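Local coordinates for protein LAE5 (Uncultured bacterium, PDB 5JD3) that probably hydrolyses ester bonds as a GDSL-like lipase/acylhydrolase of the alpha/beta hydrolase type, found in the metagenome of a lake, at residues V31-D35 against L91-W95; W95-F100 against L142-T146. All blocks are in the same frame, centred on the assembly; numbering follows the deposited sequence.

From the N terminus the chain first lays down strand 29-34, next to the middle of a five-stranded parallel sheet, then passes through helix 59-70 and strand 77-82 before helix 88-100 returns to that first strand; contact 1 closes this loop of 55 residues. Contact 2 opens at Trp95, where contact 1 ends, and closes after 41 intervening residues, when helix 132-146 packs beside helix 88-100. The two loops therefore follow in series, neither nesting nor crossing. Their centres are 8 Å apart, and they also touch directly, with Ile33 CD1 3.8 Å from Val99 CG2. Together they tie sheet to helix and helix to helix on one layer.

Contact 1: V31-D35 against L91-W95; sequences VIIGD and LAARW
Ile33 reaches from the strand toward helix 88-100, where it meets Leu91, Arg94 and Trp95, and its branches divide the neighbours between them. With CG1 anti to the backbone N (chi1 -175°) and chi2 also extended, the longer arm projects straight out to the helix. Its CD1 ends over one face of the Arg94 guanidinium, 3.6 Å from Arg94 CZ, while Ile33 CG1 lies 3.3 Å from Arg94 NH2. CD1 also meets the branch point of Leu91, at 4.1 Å from Leu91 CG. The shorter branch takes the other neighbour: Ile33 CG2 comes within 3.9 Å of Trp95 CZ3, approaching the indole obliquely.

Strand and helix run at 142° to each other, closer to antiparallel than parallel, with their axes 10.3 Å apart at the nearest point. This is the helix-on-sheet layering of the SGNH/GDSL hydrolase fold, whose three-layered core has a parallel sheet between helices. Just beyond Gly34, the Asp35 side chain caps the backbone N of Ile37, next to Ser36, which with His216 and Asp213 has the geometry of a probable catalytic triad.

Arg94 arrives from the direction opposite to Ile33. Its CG sits between the backbone N and the carbonyl carbon (chi1 65°), and from there the chain is extended to NE, carrying the flat group out from the helix toward Ile33 and Gly34. Gly34 O lies near the guanidinium plane at its edge, 3.6 Å from Arg94 NH2. The polar partners are elsewhere: NH1 forms a salt bridge with Asp98, NE bonds to Asn86 OD1 and NH2 to Gln81 O, a set of three that fixes the plane against which Ile33 packs.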
ATOM      1  N   VAL A  31      -1.353   0.413  11.266  1.00 31.92           N
ATOM      2  CA  VAL A  31      -0.261   1.191  10.697  1.00 30.55           C
ATOM      3  C   VAL A  31      -0.087   0.856   9.221  1.00 32.40           C
ATOM      4  O   VAL A  31       0.163  -0.294   8.861  1.00 35.13           O
ATOM      5  CB  VAL A  31       1.066   0.942  11.442  1.00 33.36           C
ATOM      6  CG1 VAL A  31       2.241   1.477  10.637  1.00 34.91           C
ATOM      7  CG2 VAL A  31       1.024   1.577  12.824  1.00 32.98           C
ATOM      8  N   ILE A  32      -0.231   1.867   8.370  1.00 26.37           N
ATOM      9  CA  ILE A  32      -0.094   1.684   6.931  1.00 27.45           C
ATOM     10  C   ILE A  32       1.185   2.345   6.430  1.00 26.31           C
ATOM     11  O   ILE A  32       1.366   3.556   6.561  1.00 21.56           O
ATOM     12  CB  ILE A  32      -1.307   2.254   6.175  1.00 27.06           C
ATOM     13  CG1 ILE A  32      -2.602   1.672   6.744  1.00 26.35           C
ATOM     14  CG2 ILE A  32      -1.192   1.963   4.688  1.00 23.73           C
ATOM     15  CD1 ILE A  32      -3.857   2.253   6.134  1.00 27.18           C
ATOM     16  N   ILE A  33       2.072   1.539   5.853  1.00 26.40           N
ATOM     17  CA  ILE A  33       3.390   2.010   5.451  1.00 30.40           C
ATOM     18  C   ILE A  33       3.646   1.732   3.968  1.00 32.56           C
ATOM     19  O   ILE A  33       3.213   0.710   3.434  1.00 32.18           O
ATOM     20  CB  ILE A  33       4.492   1.353   6.323  1.00 26.32           C
ATOM     21  CG1 ILE A  33       5.874   1.920   5.993  1.00 26.17           C
ATOM     22  CG2 ILE A  33       4.470  -0.165   6.178  1.00 25.26           C
ATOM     23  CD1 ILE A  33       6.972   1.407   6.897  1.00 29.61           C
ATOM     24  N   GLY A  34       4.331   2.657   3.299  1.00 32.82           N
ATOM     25  CA  GLY A  34       4.631   2.506   1.887  1.00 30.64           C
ATOM     26  C   GLY A  34       5.285   3.729   1.270  1.00 32.82           C
ATOM     27  O   GLY A  34       5.959   4.498   1.956  1.00 33.70           O
ATOM     28  N   ASP A  35       5.084   3.909  -0.033  1.00 31.00           N
ATOM     29  CA  ASP A  35       5.687   5.024  -0.757  1.00 28.60           C
ATOM     30  C   ASP A  35       4.777   6.252  -0.790  1.00 24.21           C
ATOM     31  O   ASP A  35       3.992   6.475   0.132  1.00 26.28           O
ATOM     32  CB  ASP A  35       6.057   4.597  -2.180  1.00 32.46           C
ATOM     33  CG  ASP A  35       4.958   3.802  -2.858  1.00 38.13           C
ATOM     34  OD1 ASP A  35       3.769   4.137  -2.672  1.00 39.88           O
ATOM     35  OD2 ASP A  35       5.286   2.835  -3.579  1.00 40.28           O
ATOM     36  N   LEU A  91      12.135   0.676   3.239  1.00 32.61           N
ATOM     37  CA  LEU A  91      11.205   0.253   4.281  1.00 33.41           C
ATOM     38  C   LEU A  91      11.908  -0.533   5.381  1.00 34.35           C
ATOM     39  O   LEU A  91      11.666  -0.313   6.567  1.00 38.08           O
ATOM     40  CB  LEU A  91      10.078  -0.590   3.682  1.00 32.93           C
ATOM     41  CG  LEU A  91       8.733   0.102   3.455  1.00 32.24           C
ATOM     42  CD1 LEU A  91       8.900   1.356   2.614  1.00 28.80           C
ATOM     43  CD2 LEU A  91       7.745  -0.858   2.809  1.00 30.34           C
ATOM     44  N   ALA A  92      12.780  -1.449   4.976  1.00 32.92           N
ATOM     45  CA  ALA A  92      13.490  -2.309   5.915  1.00 31.56           C
ATOM     46  C   ALA A  92      14.409  -1.508   6.832  1.00 37.17           C
ATOM     47  O   ALA A  92      14.634  -1.886   7.981  1.00 39.86           O
ATOM     48  CB  ALA A  92      14.285  -3.363   5.162  1.00 25.61           C
ATOM     49  N   ALA A  93      14.931  -0.399   6.319  1.00 34.70           N
ATOM     50  CA  ALA A  93      15.879   0.420   7.066  1.00 32.44           C
ATOM     51  C   ALA A  93      15.212   1.181   8.210  1.00 34.23           C
ATOM     52  O   ALA A  93      15.858   1.509   9.204  1.00 35.24           O
ATOM     53  CB  ALA A  93      16.582   1.392   6.130  1.00 31.46           C
ATOM     54  N   ARG A  94      13.919   1.455   8.071  1.00 34.35           N
ATOM     55  CA  ARG A  94      13.202   2.243   9.067  1.00 33.73           C
ATOM     56  C   ARG A  94      12.078   1.454   9.729  1.00 33.11           C
ATOM     57  O   ARG A  94      11.263   2.019  10.457  1.00 34.61           O
ATOM     58  CB  ARG A  94      12.635   3.515   8.432  1.00 32.49           C
ATOM     59  CG  ARG A  94      11.564   3.269   7.377  1.00 30.39           C
ATOM     60  CD  ARG A  94      11.140   4.576   6.722  1.00 31.17           C
ATOM     61  NE  ARG A  94      10.106   4.387   5.708  1.00 33.00           N
ATOM     62  CZ  ARG A  94       8.800   4.419   5.954  1.00 34.44           C
ATOM     63  NH1 ARG A  94       8.358   4.627   7.187  1.00 36.60           N
ATOM     64  NH2 ARG A  94       7.934   4.241   4.965  1.00 33.84           N
ATOM     65  N   TRP A  95      12.044   0.149   9.479  1.00 30.35           N
ATOM     66  CA  TRP A  95      10.971  -0.705   9.976  1.00 30.90           C
ATOM     67  C   TRP A  95      10.898  -0.713  11.501  1.00 36.05           C
ATOM     68  O   TRP A  95       9.810  -0.718  12.076  1.00 38.18           O
ATOM     69  CB  TRP A  95      11.148  -2.134   9.458  1.00 29.98           C
ATOM     70  CG  TRP A  95       9.922  -2.983   9.603  1.00 32.45           C
ATOM     71  CD1 TRP A  95       9.624  -3.830  10.632  1.00 35.09           C
ATOM     72  CD2 TRP A  95       8.826  -3.071   8.682  1.00 29.34           C
ATOM     73  NE1 TRP A  95       8.412  -4.438  10.410  1.00 32.82           N
ATOM     74  CE2 TRP A  95       7.902  -3.990   9.220  1.00 31.61           C
ATOM     75  CE3 TRP A  95       8.538  -2.462   7.457  1.00 26.01           C
ATOM     76  CZ2 TRP A  95       6.709  -4.312   8.574  1.00 29.59           C
ATOM     77  CZ3 TRP A  95       7.354  -2.785   6.818  1.00 26.59           C
ATOM     78  CH2 TRP A  95       6.455  -3.701   7.377  1.00 24.72           C
TER

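Contact 2: W95-F100 against L142-T146; sequences WQNDVF and LVART
Helices 95-100 and 142-146 pass each other at -52°, with their axes 12.4 Å apart at closest approach, and the gap is filled by side chains from both. The first is kinked and has a wider pi-type turn at 96-100; Trp95 O accepts from both Val99 N and Phe100 N.

Val99 CG2 and Leu142 CD2 sandwich the Trp95 indole. The valine methyl sits 3.5 Å above the ring plane, over its centre, whereas the leucine methyl makes a CH-pi contact from the opposite face, 4.2 Å from the centroid of the five-membered ring. Leu142 CD1 adds a contact of 3.8 Å to Trp95 CE3.

These are neighbouring helices on one face of the parallel sheet, in an alpha/beta layered fold; beneath them Trp95 and Thr146 both touch Met153 of strand 152-156.

At the indole edge, Trp95 NE1 gives a weak, bent hydrogen bond to Thr146 OG1 (2.9 Å, 127° at the hydrogen). The threonine hydroxyl lies anti to its own carbonyl carbon, from where it donates to Leu142 O at 2.7 Å, one turn back.

Phe100 meets Trp95 edge-to-face, and its ring is also close to the second helix: Phe100 CZ is 3.4 Å from Arg145 O. The Arg145 guanidinium, salt-bridged to Glu141, has Phe100 CE2 at its edge, their planes 56° apart.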
ATOM      1  N   TRP A  95      12.044   0.149   9.479  1.00 30.35           N
ATOM      2  CA  TRP A  95      10.971  -0.705   9.976  1.00 30.90           C
ATOM      3  C   TRP A  95      10.898  -0.713  11.501  1.00 36.05           C
ATOM      4  O   TRP A  95       9.810  -0.718  12.076  1.00 38.18           O
ATOM      5  CB  TRP A  95      11.148  -2.134   9.458  1.00 29.98           C
ATOM      6  CG  TRP A  95       9.922  -2.983   9.603  1.00 32.45           C
ATOM      7  CD1 TRP A  95       9.624  -3.830  10.632  1.00 35.09           C
ATOM      8  CD2 TRP A  95       8.826  -3.071   8.682  1.00 29.34           C
ATOM      9  NE1 TRP A  95       8.412  -4.438  10.410  1.00 32.82           N
ATOM     10  CE2 TRP A  95       7.902  -3.990   9.220  1.00 31.61           C
ATOM     11  CE3 TRP A  95       8.538  -2.462   7.457  1.00 26.01           C
ATOM     12  CZ2 TRP A  95       6.709  -4.312   8.574  1.00 29.59           C
ATOM     13  CZ3 TRP A  95       7.354  -2.785   6.818  1.00 26.59           C
ATOM     14  CH2 TRP A  95       6.455  -3.701   7.377  1.00 24.72           C
ATOM     15  N   GLN A  96      12.058  -0.711  12.150  1.00 36.06           N
ATOM     16  CA  GLN A  96      12.121  -0.759  13.607  1.00 41.58           C
ATOM     17  C   GLN A  96      11.442   0.444  14.259  1.00 44.48           C
ATOM     18  O   GLN A  96      10.667   0.290  15.203  1.00 47.75           O
ATOM     19  CB  GLN A  96      13.575  -0.848  14.074  1.00 43.91           C
ATOM     20  CG  GLN A  96      13.752  -0.700  15.578  1.00 52.27           C
ATOM     21  CD  GLN A  96      12.909  -1.684  16.368  1.00 58.28           C
ATOM     22  OE1 GLN A  96      12.795  -2.856  16.004  1.00 62.15           O
ATOM     23  NE2 GLN A  96      12.308  -1.209  17.454  1.00 58.06           N
ATOM     24  N   ASN A  97      11.729   1.637  13.750  1.00 42.22           N
ATOM     25  CA  ASN A  97      11.192   2.859  14.337  1.00 43.94           C
ATOM     26  C   ASN A  97       9.790   3.207  13.845  1.00 42.17           C
ATOM     27  O   ASN A  97       8.994   3.785  14.586  1.00 44.54           O
ATOM     28  CB  ASN A  97      12.131   4.036  14.062  1.00 49.12           C
ATOM     29  CG  ASN A  97      13.475   3.884  14.750  1.00 53.72           C
ATOM     30  OD1 ASN A  97      13.635   3.060  15.651  1.00 55.02           O
ATOM     31  ND2 ASN A  97      14.447   4.686  14.332  1.00 52.28           N
ATOM     32  N   ASP A  98       9.484   2.854  12.601  1.00 40.01           N
ATOM     33  CA  ASP A  98       8.228   3.280  11.988  1.00 41.28           C
ATOM     34  C   ASP A  98       7.125   2.221  12.027  1.00 41.17           C
ATOM     35  O   ASP A  98       5.969   2.521  11.730  1.00 40.82           O
ATOM     36  CB  ASP A  98       8.469   3.712  10.540  1.00 40.65           C
ATOM     37  CG  ASP A  98       9.251   5.009  10.444  1.00 42.45           C
ATOM     38  OD1 ASP A  98       9.571   5.592  11.501  1.00 45.44           O
ATOM     39  OD2 ASP A  98       9.533   5.452   9.312  1.00 40.77           O
ATOM     40  N   VAL A  99       7.473   0.990  12.388  1.00 39.72           N
ATOM     41  CA  VAL A  99       6.467  -0.063  12.503  1.00 34.38           C
ATOM     42  C   VAL A  99       6.436  -0.665  13.906  1.00 34.92           C
ATOM     43  O   VAL A  99       5.461  -0.495  14.637  1.00 37.11           O
ATOM     44  CB  VAL A  99       6.700  -1.188  11.476  1.00 30.01           C
ATOM     45  CG1 VAL A  99       5.648  -2.275  11.634  1.00 27.48           C
ATOM     46  CG2 VAL A  99       6.678  -0.627  10.062  1.00 29.34           C
ATOM     47  N   PHE A 100       7.505  -1.365  14.275  1.00 32.60           N
ATOM     48  CA  PHE A 100       7.584  -2.019  15.579  1.00 37.48           C
ATOM     49  C   PHE A 100       7.519  -1.019  16.729  1.00 39.78           C
ATOM     50  O   PHE A 100       6.920  -1.295  17.769  1.00 42.72           O
ATOM     51  CB  PHE A 100       8.866  -2.846  15.685  1.00 41.87           C
ATOM     52  CG  PHE A 100       8.867  -4.077  14.826  1.00 45.69           C
ATOM     53  CD1 PHE A 100       7.677  -4.661  14.424  1.00 47.46           C
ATOM     54  CD2 PHE A 100      10.060  -4.656  14.425  1.00 47.14           C
ATOM     55  CE1 PHE A 100       7.676  -5.796  13.635  1.00 46.77           C
ATOM     56  CE2 PHE A 100      10.067  -5.790  13.637  1.00 46.39           C
ATOM     57  CZ  PHE A 100       8.873  -6.361  13.242  1.00 45.96           C
ATOM     58  N   LEU A 142      10.473  -8.931   6.126  1.00 31.09           N
ATOM     59  CA  LEU A 142       9.716  -7.952   6.897  1.00 31.36           C
ATOM     60  C   LEU A 142       8.438  -8.571   7.449  1.00 31.27           C
ATOM     61  O   LEU A 142       8.080  -8.361   8.609  1.00 31.94           O
ATOM     62  CB  LEU A 142       9.377  -6.730   6.042  1.00 28.87           C
ATOM     63  CG  LEU A 142      10.545  -5.862   5.572  1.00 29.47           C
ATOM     64  CD1 LEU A 142      10.038  -4.708   4.721  1.00 30.94           C
ATOM     65  CD2 LEU A 142      11.341  -5.346   6.761  1.00 26.43           C
ATOM     66  N   VAL A 143       7.755  -9.336   6.606  1.00 30.34           N
ATOM     67  CA  VAL A 143       6.518 -10.000   6.996  1.00 30.71           C
ATOM     68  C   VAL A 143       6.776 -11.063   8.059  1.00 31.79           C
ATOM     69  O   VAL A 143       6.032 -11.165   9.036  1.00 34.83           O
ATOM     70  CB  VAL A 143       5.826 -10.642   5.777  1.00 32.16           C
ATOM     71  CG1 VAL A 143       4.751 -11.614   6.223  1.00 31.46           C
ATOM     72  CG2 VAL A 143       5.244  -9.565   4.870  1.00 28.63           C
ATOM     73  N   ALA A 144       7.839 -11.840   7.871  1.00 33.71           N
ATOM     74  CA  ALA A 144       8.191 -12.909   8.803  1.00 38.29           C
ATOM     75  C   ALA A 144       8.445 -12.381  10.213  1.00 43.59           C
ATOM     76  O   ALA A 144       8.141 -13.053  11.199  1.00 45.21           O
ATOM     77  CB  ALA A 144       9.410 -13.666   8.298  1.00 35.78           C
ATOM     78  N   ARG A 145       8.999 -11.176  10.305  1.00 45.19           N
ATOM     79  CA  ARG A 145       9.286 -10.565  11.599  1.00 46.06           C
ATOM     80  C   ARG A 145       8.064  -9.873  12.196  1.00 44.72           C
ATOM     81  O   ARG A 145       7.994  -9.658  13.405  1.00 44.09           O
ATOM     82  CB  ARG A 145      10.430  -9.555  11.479  1.00 53.00           C
ATOM     83  CG  ARG A 145      11.802 -10.164  11.247  1.00 62.44           C
ATOM     84  CD  ARG A 145      12.853  -9.462  12.096  1.00 70.55           C
ATOM     85  NE  ARG A 145      12.780  -8.008  11.974  1.00 73.72           N
ATOM     86  CZ  ARG A 145      13.573  -7.280  11.194  1.00 77.33           C
ATOM     87  NH1 ARG A 145      14.511  -7.868  10.464  1.00 79.94           N
ATOM     88  NH2 ARG A 145      13.432  -5.962  11.149  1.00 77.56           N
ATOM     89  N   THR A 146       7.103  -9.525  11.344  1.00 44.04           N
ATOM     90  CA  THR A 146       5.965  -8.714  11.767  1.00 42.67           C
ATOM     91  C   THR A 146       4.703  -9.547  12.000  1.00 47.38           C
ATOM     92  O   THR A 146       3.882  -9.216  12.854  1.00 47.83           O
ATOM     93  CB  THR A 146       5.660  -7.614  10.726  1.00 40.31           C
ATOM     94  OG1 THR A 146       6.852  -6.867  10.457  1.00 43.52           O
ATOM     95  CG2 THR A 146       4.584  -6.668  11.235  1.00 38.82           C
TER